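PDB 6K2E: CRISPR/cas2 protein from Pyrococcus horikoshii OT3, which probably acts, as a Cas2-family member, in CRISPR adaptation, where Cas2 dimers join Cas1 in capturing new spacers, and probably binds RNA. Local coordinates for the interface of chains A and B. Sequence-based numbering; all coordinates share one arbitrary frame. Chains: chain A/B, CRISPR/cas2 protein.

The interface of chains A and B. Residues chain A 7, 65-67, 71-72; chain B 7, 65-67, 71-72.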
# COMPACT_ATOMS: atom_id res chain seq x y z
N ILE A 7 -2.24 -5.17 -4.78
CA ILE A 7 -2.37 -3.86 -4.13
C ILE A 7 -1.21 -3.02 -4.63
O ILE A 7 -0.06 -3.44 -4.53
CB ILE A 7 -2.34 -3.92 -2.59
CG1 ILE A 7 -3.47 -4.76 -2.03
CG2 ILE A 7 -2.46 -2.53 -1.99
CD1 ILE A 7 -3.31 -4.96 -0.52
N TYR A 65 2.15 -5.31 -4.79
CA TYR A 65 2.05 -6.46 -3.89
C TYR A 65 1.14 -7.51 -4.53
O TYR A 65 -0.05 -7.27 -4.68
CB TYR A 65 1.49 -6.02 -2.53
CG TYR A 65 2.42 -5.19 -1.68
CD1 TYR A 65 3.29 -5.79 -0.76
CD2 TYR A 65 2.45 -3.80 -1.80
CE1 TYR A 65 4.15 -5.04 0.02
CE2 TYR A 65 3.33 -3.03 -1.02
CZ TYR A 65 4.17 -3.66 -0.12
OH TYR A 65 5.02 -2.91 0.64
N ILE A 66 1.68 -8.67 -4.85
CA ILE A 66 0.94 -9.71 -5.58
C ILE A 66 0.55 -10.84 -4.63
O ILE A 66 1.43 -11.49 -4.04
CB ILE A 66 1.77 -10.25 -6.76
CG1 ILE A 66 2.26 -9.09 -7.64
CG2 ILE A 66 0.95 -11.23 -7.56
CD1 ILE A 66 3.74 -9.05 -7.87
N PHE A 67 -0.76 -11.12 -4.51
CA PHE A 67 -1.34 -12.10 -3.59
C PHE A 67 -2.02 -13.24 -4.35
O PHE A 67 -2.52 -13.04 -5.47
CB PHE A 67 -2.39 -11.46 -2.66
CG PHE A 67 -1.88 -10.28 -1.93
CD1 PHE A 67 -2.02 -8.99 -2.46
CD2 PHE A 67 -1.25 -10.44 -0.71
CE1 PHE A 67 -1.53 -7.89 -1.79
CE2 PHE A 67 -0.74 -9.34 -0.05
CZ PHE A 67 -0.90 -8.06 -0.58
N ASN A 71 -7.70 -12.60 0.58
CA ASN A 71 -7.85 -12.99 1.99
C ASN A 71 -7.22 -11.92 2.88
O ASN A 71 -6.13 -12.08 3.42
CB ASN A 71 -7.24 -14.37 2.26
CG ASN A 71 -7.53 -14.89 3.70
OD1 ASN A 71 -6.83 -15.79 4.19
ND2 ASN A 71 -8.56 -14.35 4.36
N PHE A 72 -7.93 -10.80 3.04
CA PHE A 72 -7.48 -9.79 3.98
C PHE A 72 -8.66 -8.97 4.46
O PHE A 72 -9.70 -8.89 3.79
CB PHE A 72 -6.41 -8.85 3.38
CG PHE A 72 -6.86 -8.08 2.17
CD1 PHE A 72 -7.48 -6.82 2.29
CD2 PHE A 72 -6.65 -8.59 0.91
CE1 PHE A 72 -7.92 -6.14 1.20
CE2 PHE A 72 -7.07 -7.89 -0.21
CZ PHE A 72 -7.71 -6.66 -0.06
N ILE B 7 0.23 -4.48 6.08
CA ILE B 7 0.81 -3.50 5.16
C ILE B 7 0.10 -2.18 5.41
O ILE B 7 -1.12 -2.09 5.28
CB ILE B 7 0.65 -3.89 3.69
CG1 ILE B 7 1.36 -5.19 3.36
CG2 ILE B 7 1.18 -2.78 2.78
CD1 ILE B 7 1.03 -5.67 1.97
N TYR B 65 -3.85 -2.76 5.97
CA TYR B 65 -4.24 -4.02 5.35
C TYR B 65 -3.74 -5.17 6.22
O TYR B 65 -2.53 -5.31 6.41
CB TYR B 65 -3.68 -4.16 3.93
CG TYR B 65 -4.30 -3.29 2.87
CD1 TYR B 65 -5.49 -3.66 2.24
CD2 TYR B 65 -3.69 -2.10 2.50
CE1 TYR B 65 -6.06 -2.85 1.27
CE2 TYR B 65 -4.25 -1.30 1.53
CZ TYR B 65 -5.43 -1.67 0.92
OH TYR B 65 -5.97 -0.85 -0.03
N ILE B 66 -4.67 -5.97 6.74
CA ILE B 66 -4.38 -7.04 7.68
C ILE B 66 -4.55 -8.40 7.00
O ILE B 66 -5.64 -8.74 6.54
CB ILE B 66 -5.28 -6.93 8.92
CG1 ILE B 66 -5.27 -5.48 9.43
CG2 ILE B 66 -4.87 -7.95 9.97
CD1 ILE B 66 -6.61 -4.98 9.92
N PHE B 67 -3.48 -9.20 6.99
CA PHE B 67 -3.35 -10.50 6.33
C PHE B 67 -3.15 -11.59 7.36
O PHE B 67 -2.57 -11.32 8.42
CB PHE B 67 -2.16 -10.51 5.36
CG PHE B 67 -2.21 -9.40 4.38
CD1 PHE B 67 -1.60 -8.19 4.65
CD2 PHE B 67 -2.91 -9.55 3.21
CE1 PHE B 67 -1.69 -7.17 3.77
CE2 PHE B 67 -3.00 -8.52 2.34
CZ PHE B 67 -2.38 -7.34 2.60
N ASN B 71 2.08 -14.41 2.82
CA ASN B 71 2.00 -15.20 1.59
C ASN B 71 1.83 -14.28 0.38
O ASN B 71 0.82 -14.30 -0.32
CB ASN B 71 0.86 -16.21 1.70
CG ASN B 71 0.92 -17.28 0.62
OD1 ASN B 71 1.90 -17.36 -0.13
ND2 ASN B 71 -0.13 -18.10 0.53
N PHE B 72 2.88 -13.53 0.07
CA PHE B 72 2.84 -12.69 -1.11
C PHE B 72 4.25 -12.42 -1.57
O PHE B 72 5.20 -12.55 -0.80
CB PHE B 72 2.12 -11.36 -0.87
CG PHE B 72 2.73 -10.50 0.19
CD1 PHE B 72 3.70 -9.55 -0.14
CD2 PHE B 72 2.29 -10.60 1.49
CE1 PHE B 72 4.26 -8.77 0.81
CE2 PHE B 72 2.85 -9.81 2.47
CZ PHE B 72 3.83 -8.88 2.12
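A:Phe67 and B:Phe67 meet at the two-fold axis between two Cas2 chains of ferredoxin-like fold, probably the dimer typical of the family. The two side chains cross at about a right angle and touch through the CE2-CZ edges of their rings, CE2 of A:Phe67 lying 3.4 Å from CE2 of B:Phe67. A:Phe72 lies alongside B:Phe67, and the twin pair does the same. CB of A:Phe72 sits 3.6 Å from CD2 of B:Phe67.

Farther from the axis, B:Tyr65 turns its CD1 edge toward the face of A:Phe72, near the rim, with planes at 74°. CE1 of A:Phe72 approaches CD1 of B:Tyr65 to 3.6 Å. One face of B:Tyr65 takes the CD1 methyl of A:Ile7, 3.8 Å from the ring centroid and over its centre. The twin methyl, CD1 of B:Ile7, lies over A:Tyr65 but is shifted toward the rim. CD1 of A:Ile7 also lies 4.0 Å from CZ of B:Phe67. An alanine in place of B:Tyr65 would probably leave the A:Ile7 methyl without its aromatic face and the A:Phe72 ring freer to turn.

The patch is apolar, and no N or O of one chain lies within bonding distance of the other. B:Tyr65 and B:Phe67 come from strand 61-67, and A:Ile7 from strand 3-11. A:Phe72 sits in a loop just before strand 73-78. Its CG lies between the backbone N and the carbonyl carbon (chi1 60°), which sets the ring beside B:Tyr65 and B:Phe67.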